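Local coordinates for protein LbaCas13a H328A (C2c2) (Lachnospiraceae bacterium NK4A179, PDB 5WLH) that binds CRISPR precursor RNA as a Cas13a effector and probably uses the guide to recognise and cleave target RNA, at residues R363-N375 with E409-V422. Residues are numbered along the deposited sequence; the frame is centred on the assembly and turned at random.
Sequences RKNTVKELYRNQN and EYGVEKIYANLKQV. With nucleotides of chain B.
Segment 363-375, within helix 357-388, packs antiparallel to the helical part of segment 409-422, the axes 9.8 Å apart at closest approach, and the chain running on to Val422 stays against the first helix. The Tyr371 and Tyr416 rings are 11° from parallel but so far offset that each takes the other's CB over its face, a reciprocal CH-pi contact. Tyr416 has CG between its backbone N and carbonyl carbon (chi1 73°), which lays the ring among Lys368, Tyr371, Arg372 and Asn375, a knob-into-hole fit. Its OH is 2.6 Å from a water that accepts a hydrogen bond from Asn375 ND2. With the ring cut back to an alanine, Tyr371 CB and Arg372 CB would probably lose the surface they pack on, and the water its hydroxyl partner. Asn375 is a second knob; its ND2 donates to Glu409 O at 3.0 Å (160°), joining Glu413 N from the opposite face of the carbonyl plane, while OD1 bonds Tyr309. The antiparallel helix pair contacts the bound RNA directly: Arg372 donates to the Hoogsteen edge of G19 of chain B, NE to O6 at 2.9 Å and NH2 to N7 at 3.0 Å, consistent with guanine recognition, while Glu413 receives its N1. Glu369 OE1 braces the guanidinium through Arg372 NH1. Toward Val422, the CG2 atoms of Val367 and Val422 meet tip to tip at 3.6 Å, and the Lys364 chain kinks to bring NZ onto Leu419 O and Lys420 O.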
loop_
_atom_site.group_PDB
_atom_site.type_symbol
_atom_site.label_atom_id
_atom_site.label_comp_id
_atom_site.label_asym_id
_atom_site.label_seq_id
_atom_site.Cartn_x
_atom_site.Cartn_y
_atom_site.Cartn_z
ATOM N N ARG A 363 -19.282 -18.252 -22.894
ATOM C CA ARG A 363 -20.505 -17.723 -22.308
ATOM C C ARG A 363 -20.268 -16.356 -21.676
ATOM O O ARG A 363 -21.127 -15.469 -21.752
ATOM C CB ARG A 363 -21.043 -18.709 -21.276
ATOM C CG ARG A 363 -22.275 -18.244 -20.543
ATOM C CD ARG A 363 -22.887 -19.392 -19.762
ATOM N NE ARG A 363 -24.058 -18.967 -19.000
ATOM C CZ ARG A 363 -24.014 -18.552 -17.739
ATOM N NH1 ARG A 363 -22.854 -18.503 -17.093
ATOM N NH2 ARG A 363 -25.128 -18.189 -17.125
ATOM N N LYS A 364 -19.113 -16.167 -21.038
ATOM C CA LYS A 364 -18.823 -14.859 -20.459
ATOM C C LYS A 364 -18.707 -13.795 -21.542
ATOM O O LYS A 364 -19.187 -12.666 -21.370
ATOM C CB LYS A 364 -17.544 -14.915 -19.625
ATOM C CG LYS A 364 -17.156 -13.557 -19.053
ATOM C CD LYS A 364 -15.701 -13.520 -18.608
ATOM C CE LYS A 364 -15.537 -14.190 -17.263
ATOM N NZ LYS A 364 -14.239 -13.840 -16.615
ATOM N N ASN A 365 -18.083 -14.140 -22.673
ATOM C CA ASN A 365 -17.981 -13.189 -23.774
ATOM C C ASN A 365 -19.354 -12.864 -24.334
ATOM O O ASN A 365 -19.636 -11.712 -24.682
ATOM C CB ASN A 365 -17.072 -13.740 -24.876
ATOM C CG ASN A 365 -15.613 -13.686 -24.503
ATOM O OD1 ASN A 365 -15.242 -13.059 -23.505
ATOM N ND2 ASN A 365 -14.763 -14.327 -25.311
ATOM N N THR A 366 -20.224 -13.871 -24.424
ATOM C CA THR A 366 -21.593 -13.621 -24.841
ATOM C C THR A 366 -22.300 -12.707 -23.856
ATOM O O THR A 366 -23.048 -11.808 -24.260
ATOM C CB THR A 366 -22.346 -14.943 -24.979
ATOM O OG1 THR A 366 -21.761 -15.700 -26.044
ATOM C CG2 THR A 366 -23.830 -14.697 -25.256
ATOM N N VAL A 367 -22.070 -12.917 -22.557
ATOM C CA VAL A 367 -22.714 -12.076 -21.552
ATOM C C VAL A 367 -22.182 -10.648 -21.631
ATOM O O VAL A 367 -22.946 -9.686 -21.516
ATOM C CB VAL A 367 -22.534 -12.678 -20.142
ATOM C CG1 VAL A 367 -22.947 -11.671 -19.050
ATOM C CG2 VAL A 367 -23.353 -13.956 -19.994
ATOM N N LYS A 368 -20.873 -10.480 -21.849
ATOM C CA LYS A 368 -20.339 -9.123 -21.956
ATOM C C LYS A 368 -20.944 -8.399 -23.145
ATOM O O LYS A 368 -21.278 -7.212 -23.051
ATOM C CB LYS A 368 -18.821 -9.139 -22.073
ATOM C CG LYS A 368 -18.107 -9.504 -20.789
ATOM C CD LYS A 368 -16.610 -9.286 -20.968
ATOM C CE LYS A 368 -15.827 -9.854 -19.812
ATOM N NZ LYS A 368 -14.376 -9.843 -20.104
ATOM N N GLU A 369 -21.127 -9.103 -24.267
ATOM C CA GLU A 369 -21.736 -8.440 -25.416
ATOM C C GLU A 369 -23.203 -8.123 -25.156
ATOM O O GLU A 369 -23.696 -7.092 -25.621
ATOM C CB GLU A 369 -21.564 -9.285 -26.685
ATOM C CG GLU A 369 -21.657 -8.460 -27.982
ATOM C CD GLU A 369 -20.883 -7.130 -27.930
ATOM O OE1 GLU A 369 -21.476 -6.077 -28.281
ATOM O OE2 GLU A 369 -19.689 -7.135 -27.546
ATOM N N LEU A 370 -23.896 -8.961 -24.379
ATOM C CA LEU A 370 -25.270 -8.666 -23.985
ATOM C C LEU A 370 -25.345 -7.400 -23.141
ATOM O O LEU A 370 -26.203 -6.537 -23.366
ATOM C CB LEU A 370 -25.857 -9.835 -23.207
ATOM C CG LEU A 370 -26.247 -11.064 -24.038
ATOM C CD1 LEU A 370 -26.599 -12.210 -23.122
ATOM C CD2 LEU A 370 -27.430 -10.704 -24.931
ATOM N N TYR A 371 -24.484 -7.300 -22.126
ATOM C CA TYR A 371 -24.422 -6.073 -21.328
ATOM C C TYR A 371 -24.186 -4.866 -22.215
ATOM O O TYR A 371 -24.850 -3.831 -22.072
ATOM C CB TYR A 371 -23.292 -6.161 -20.314
ATOM C CG TYR A 371 -23.596 -6.800 -18.997
ATOM C CD1 TYR A 371 -24.337 -6.126 -18.027
ATOM C CD2 TYR A 371 -23.068 -8.049 -18.683
ATOM C CE1 TYR A 371 -24.568 -6.691 -16.790
ATOM C CE2 TYR A 371 -23.298 -8.622 -17.457
ATOM C CZ TYR A 371 -24.034 -7.943 -16.512
ATOM O OH TYR A 371 -24.272 -8.528 -15.292
ATOM N N ARG A 372 -23.202 -4.970 -23.114
ATOM C CA ARG A 372 -22.826 -3.818 -23.936
ATOM C C ARG A 372 -23.980 -3.389 -24.826
ATOM O O ARG A 372 -24.297 -2.199 -24.917
ATOM C CB ARG A 372 -21.602 -4.132 -24.789
ATOM C CG ARG A 372 -21.179 -2.964 -25.705
ATOM C CD ARG A 372 -19.951 -3.326 -26.511
ATOM N NE ARG A 372 -19.578 -2.288 -27.461
ATOM C CZ ARG A 372 -20.059 -2.186 -28.695
ATOM N NH1 ARG A 372 -20.951 -3.069 -29.145
ATOM N NH2 ARG A 372 -19.650 -1.199 -29.481
ATOM N N ASN A 373 -24.620 -4.354 -25.492
ATOM C CA ASN A 373 -25.775 -4.032 -26.326
ATOM C C ASN A 373 -26.849 -3.314 -25.529
ATOM O O ASN A 373 -27.404 -2.311 -25.989
ATOM C CB ASN A 373 -26.336 -5.309 -26.951
ATOM C CG ASN A 373 -25.403 -5.895 -27.970
ATOM O OD1 ASN A 373 -24.550 -5.192 -28.516
ATOM N ND2 ASN A 373 -25.548 -7.188 -28.236
ATOM N N GLN A 374 -27.179 -3.828 -24.339
ATOM C CA GLN A 374 -28.189 -3.180 -23.511
ATOM C C GLN A 374 -27.707 -1.813 -23.033
ATOM O O GLN A 374 -28.473 -0.842 -23.029
ATOM C CB GLN A 374 -28.562 -4.086 -22.329
ATOM C CG GLN A 374 -29.700 -3.544 -21.477
ATOM C CD GLN A 374 -30.968 -3.340 -22.276
ATOM O OE1 GLN A 374 -31.535 -4.297 -22.798
ATOM N NE2 GLN A 374 -31.403 -2.083 -22.404
ATOM N N ASN A 375 -26.432 -1.708 -22.654
ATOM C CA ASN A 375 -25.902 -0.409 -22.235
ATOM C C ASN A 375 -26.048 0.628 -23.345
ATOM O O ASN A 375 -26.460 1.769 -23.094
ATOM C CB ASN A 375 -24.440 -0.556 -21.814
ATOM C CG ASN A 375 -23.969 0.606 -20.923
ATOM O OD1 ASN A 375 -24.757 1.183 -20.182
ATOM N ND2 ASN A 375 -22.691 0.936 -20.998
ATOM N N GLU A 409 -22.987 5.575 -18.446
ATOM C CA GLU A 409 -22.613 4.575 -19.438
ATOM C C GLU A 409 -21.263 3.975 -19.111
ATOM O O GLU A 409 -21.066 2.754 -19.211
ATOM C CB GLU A 409 -22.579 5.206 -20.826
ATOM C CG GLU A 409 -22.109 4.244 -21.906
ATOM C CD GLU A 409 -22.005 4.892 -23.267
ATOM O OE1 GLU A 409 -21.316 5.928 -23.391
ATOM O OE2 GLU A 409 -22.618 4.347 -24.212
ATOM N N TYR A 410 -20.317 4.838 -18.740
ATOM C CA TYR A 410 -18.987 4.408 -18.345
ATOM C C TYR A 410 -19.049 3.503 -17.126
ATOM O O TYR A 410 -18.304 2.514 -17.029
ATOM C CB TYR A 410 -18.150 5.654 -18.071
ATOM C CG TYR A 410 -16.801 5.425 -17.467
ATOM C CD1 TYR A 410 -15.752 4.949 -18.238
ATOM C CD2 TYR A 410 -16.555 5.730 -16.127
ATOM C CE1 TYR A 410 -14.498 4.765 -17.684
ATOM C CE2 TYR A 410 -15.303 5.545 -15.573
ATOM C CZ TYR A 410 -14.279 5.066 -16.355
ATOM O OH TYR A 410 -13.015 4.871 -15.829
ATOM N N GLY A 411 -19.949 3.822 -16.194
ATOM C CA GLY A 411 -20.040 3.056 -14.970
ATOM C C GLY A 411 -20.573 1.666 -15.219
ATOM O O GLY A 411 -20.136 0.704 -14.589
ATOM N N VAL A 412 -21.523 1.541 -16.151
ATOM C CA VAL A 412 -21.991 0.213 -16.516
ATOM C C VAL A 412 -20.854 -0.580 -17.133
ATOM O O VAL A 412 -20.676 -1.764 -16.826
ATOM C CB VAL A 412 -23.201 0.296 -17.465
ATOM C CG1 VAL A 412 -23.564 -1.112 -17.981
ATOM C CG2 VAL A 412 -24.378 0.894 -16.743
ATOM N N GLU A 413 -20.059 0.063 -17.996
ATOM C CA GLU A 413 -18.947 -0.636 -18.631
ATOM C C GLU A 413 -17.913 -1.078 -17.605
ATOM O O GLU A 413 -17.354 -2.169 -17.724
ATOM C CB GLU A 413 -18.285 0.228 -19.707
ATOM C CG GLU A 413 -17.127 -0.501 -20.404
ATOM C CD GLU A 413 -16.737 0.117 -21.744
ATOM O OE1 GLU A 413 -15.660 -0.231 -22.271
ATOM O OE2 GLU A 413 -17.509 0.935 -22.277
ATOM N N LYS A 414 -17.654 -0.245 -16.585
ATOM C CA LYS A 414 -16.736 -0.644 -15.523
ATOM C C LYS A 414 -17.164 -1.946 -14.866
ATOM O O LYS A 414 -16.310 -2.739 -14.461
ATOM C CB LYS A 414 -16.637 0.439 -14.445
ATOM C CG LYS A 414 -15.727 1.609 -14.790
ATOM C CD LYS A 414 -15.466 2.465 -13.545
ATOM C CE LYS A 414 -16.720 3.293 -13.187
ATOM N NZ LYS A 414 -16.470 4.146 -11.995
ATOM N N ILE A 415 -18.468 -2.177 -14.753
ATOM C CA ILE A 415 -18.959 -3.390 -14.105
ATOM C C ILE A 415 -18.791 -4.609 -15.008
ATOM O O ILE A 415 -18.296 -5.654 -14.566
ATOM C CB ILE A 415 -20.420 -3.202 -13.673
ATOM C CG1 ILE A 415 -20.505 -2.230 -12.489
ATOM C CG2 ILE A 415 -21.045 -4.553 -13.320
ATOM C CD1 ILE A 415 -21.891 -1.652 -12.291
ATOM N N TYR A 416 -19.204 -4.521 -16.282
ATOM C CA TYR A 416 -19.183 -5.747 -17.085
ATOM C C TYR A 416 -17.863 -5.975 -17.802
ATOM O O TYR A 416 -17.517 -7.131 -18.063
ATOM C CB TYR A 416 -20.342 -5.791 -18.099
ATOM C CG TYR A 416 -20.230 -4.871 -19.285
ATOM C CD1 TYR A 416 -19.368 -5.159 -20.333
ATOM C CD2 TYR A 416 -21.011 -3.729 -19.370
ATOM C CE1 TYR A 416 -19.252 -4.314 -21.409
ATOM C CE2 TYR A 416 -20.909 -2.879 -20.457
ATOM C CZ TYR A 416 -20.026 -3.183 -21.471
ATOM O OH TYR A 416 -19.906 -2.345 -22.555
ATOM N N ALA A 417 -17.108 -4.922 -18.138
ATOM C CA ALA A 417 -15.764 -5.167 -18.660
ATOM C C ALA A 417 -14.917 -5.888 -17.623
ATOM O O ALA A 417 -14.057 -6.700 -17.972
ATOM C CB ALA A 417 -15.088 -3.855 -19.071
ATOM N N ASN A 418 -15.164 -5.595 -16.342
ATOM C CA ASN A 418 -14.498 -6.237 -15.216
ATOM C C ASN A 418 -14.808 -7.724 -15.112
ATOM O O ASN A 418 -14.015 -8.465 -14.519
ATOM C CB ASN A 418 -14.946 -5.547 -13.925
ATOM C CG ASN A 418 -13.884 -5.548 -12.846
ATOM O OD1 ASN A 418 -13.861 -4.660 -11.985
ATOM N ND2 ASN A 418 -13.007 -6.549 -12.871
ATOM N N LEU A 419 -15.924 -8.173 -15.693
ATOM C CA LEU A 419 -16.667 -9.324 -15.194
ATOM C C LEU A 419 -15.803 -10.556 -14.969
ATOM O O LEU A 419 -15.267 -11.122 -15.925
ATOM C CB LEU A 419 -17.811 -9.676 -16.147
ATOM C CG LEU A 419 -18.873 -10.494 -15.421
ATOM C CD1 LEU A 419 -19.401 -9.717 -14.212
ATOM C CD2 LEU A 419 -20.012 -10.901 -16.353
ATOM N N LYS A 420 -15.653 -10.957 -13.704
ATOM C CA LYS A 420 -14.933 -12.190 -13.406
ATOM C C LYS A 420 -15.836 -13.402 -13.580
ATOM O O LYS A 420 -15.424 -14.406 -14.168
ATOM C CB LYS A 420 -14.374 -12.156 -11.988
ATOM C CG LYS A 420 -13.981 -10.776 -11.541
ATOM C CD LYS A 420 -12.480 -10.616 -11.583
ATOM C CE LYS A 420 -12.075 -9.232 -11.126
ATOM N NZ LYS A 420 -10.815 -9.284 -10.378
ATOM N N GLN A 421 -17.070 -13.318 -13.099
ATOM C CA GLN A 421 -17.980 -14.454 -13.134
ATOM C C GLN A 421 -19.369 -13.960 -13.507
ATOM O O GLN A 421 -19.849 -12.974 -12.936
ATOM C CB GLN A 421 -18.003 -15.159 -11.776
ATOM C CG GLN A 421 -18.324 -16.630 -11.844
ATOM C CD GLN A 421 -19.199 -17.055 -10.689
ATOM O OE1 GLN A 421 -19.094 -16.504 -9.593
ATOM N NE2 GLN A 421 -20.076 -18.028 -10.925
ATOM N N VAL A 422 -19.998 -14.622 -14.481
ATOM C CA VAL A 422 -21.406 -14.366 -14.774
ATOM C C VAL A 422 -22.232 -14.732 -13.546
ATOM O O VAL A 422 -22.182 -15.872 -13.068
ATOM C CB VAL A 422 -21.859 -15.168 -16.006
ATOM C CG1 VAL A 422 -23.374 -15.049 -16.202
ATOM C CG2 VAL A 422 -21.081 -14.738 -17.278
ATOM P P G B 19 -17.538 1.640 -33.304
ATOM O OP1 G B 19 -16.862 1.766 -34.603
ATOM O OP2 G B 19 -17.847 0.323 -32.714
ATOM O "O5'" G B 19 -16.564 2.392 -32.288
ATOM C "C5'" G B 19 -16.061 3.683 -32.573
ATOM C "C4'" G B 19 -15.432 4.261 -31.335
ATOM O "O4'" G B 19 -16.416 4.242 -30.276
ATOM C "C3'" G B 19 -14.260 3.470 -30.777
ATOM O "O3'" G B 19 -13.040 3.870 -31.371
ATOM C "C2'" G B 19 -14.308 3.798 -29.292
ATOM O "O2'" G B 19 -13.741 5.078 -29.088
ATOM C "C1'" G B 19 -15.809 3.906 -29.054
ATOM N N9 G B 19 -16.421 2.655 -28.574
ATOM C C8 G B 19 -17.252 1.796 -29.259
ATOM N N7 G B 19 -17.672 0.806 -28.528
ATOM C C5 G B 19 -17.085 1.030 -27.285
ATOM C C6 G B 19 -17.159 0.297 -26.070
ATOM O O6 G B 19 -17.785 -0.747 -25.856
ATOM N N1 G B 19 -16.404 0.899 -25.051
ATOM C C2 G B 19 -15.677 2.056 -25.191
ATOM N N2 G B 19 -15.005 2.510 -24.115
ATOM N N3 G B 19 -15.606 2.742 -26.315
ATOM C C4 G B 19 -16.322 2.176 -27.304
ATOM P P U B 7 -13.792 -5.289 -8.211
ATOM O OP1 U B 7 -13.688 -3.934 -8.788
ATOM O OP2 U B 7 -14.656 -6.323 -8.865
ATOM O "O5'" U B 7 -12.352 -5.924 -8.067
ATOM C "C5'" U B 7 -11.304 -5.183 -7.444
ATOM C "C4'" U B 7 -10.066 -6.030 -7.358
ATOM O "O4'" U B 7 -10.298 -7.134 -6.442
ATOM C "C3'" U B 7 -9.682 -6.703 -8.659
ATOM O "O3'" U B 7 -8.958 -5.822 -9.507
ATOM C "C2'" U B 7 -8.882 -7.913 -8.186
ATOM O "O2'" U B 7 -7.563 -7.538 -7.849
ATOM C "C1'" U B 7 -9.615 -8.280 -6.888
ATOM N N1 U B 7 -10.605 -9.354 -7.106
ATOM C C2 U B 7 -10.131 -10.644 -7.002
ATOM O O2 U B 7 -8.964 -10.845 -6.722
ATOM N N3 U B 7 -11.063 -11.632 -7.214
ATOM C C4 U B 7 -12.401 -11.452 -7.519
ATOM O O4 U B 7 -13.133 -12.429 -7.692
ATOM C C5 U B 7 -12.812 -10.079 -7.615
ATOM C C6 U B 7 -11.922 -9.102 -7.407
ATOM P P C B 10 -13.240 5.770 -12.097
ATOM O OP1 C B 10 -14.638 6.269 -11.906
ATOM O OP2 C B 10 -12.828 4.861 -13.212
ATOM O "O5'" C B 10 -12.276 7.018 -12.319
ATOM C "C5'" C B 10 -12.197 8.082 -11.385
ATOM C "C4'" C B 10 -10.907 8.844 -11.565
ATOM O "O4'" C B 10 -9.792 7.934 -11.401
ATOM C "C3'" C B 10 -10.676 9.453 -12.944
ATOM O "O3'" C B 10 -11.325 10.702 -13.082
ATOM C "C2'" C B 10 -9.153 9.545 -13.007
ATOM O "O2'" C B 10 -8.689 10.619 -12.193
ATOM C "C1'" C B 10 -8.762 8.256 -12.301
ATOM N N1 C B 10 -8.582 7.127 -13.240
ATOM C C2 C B 10 -7.372 7.071 -13.934
ATOM O O2 C B 10 -6.517 7.970 -13.750
ATOM N N3 C B 10 -7.161 6.043 -14.777
ATOM C C4 C B 10 -8.109 5.114 -14.941
ATOM N N4 C B 10 -7.858 4.110 -15.785
ATOM C C5 C B 10 -9.360 5.149 -14.244
ATOM C C6 C B 10 -9.561 6.171 -13.410
HETATM O O HOH W 1 -20.899 0.032 -22.918
#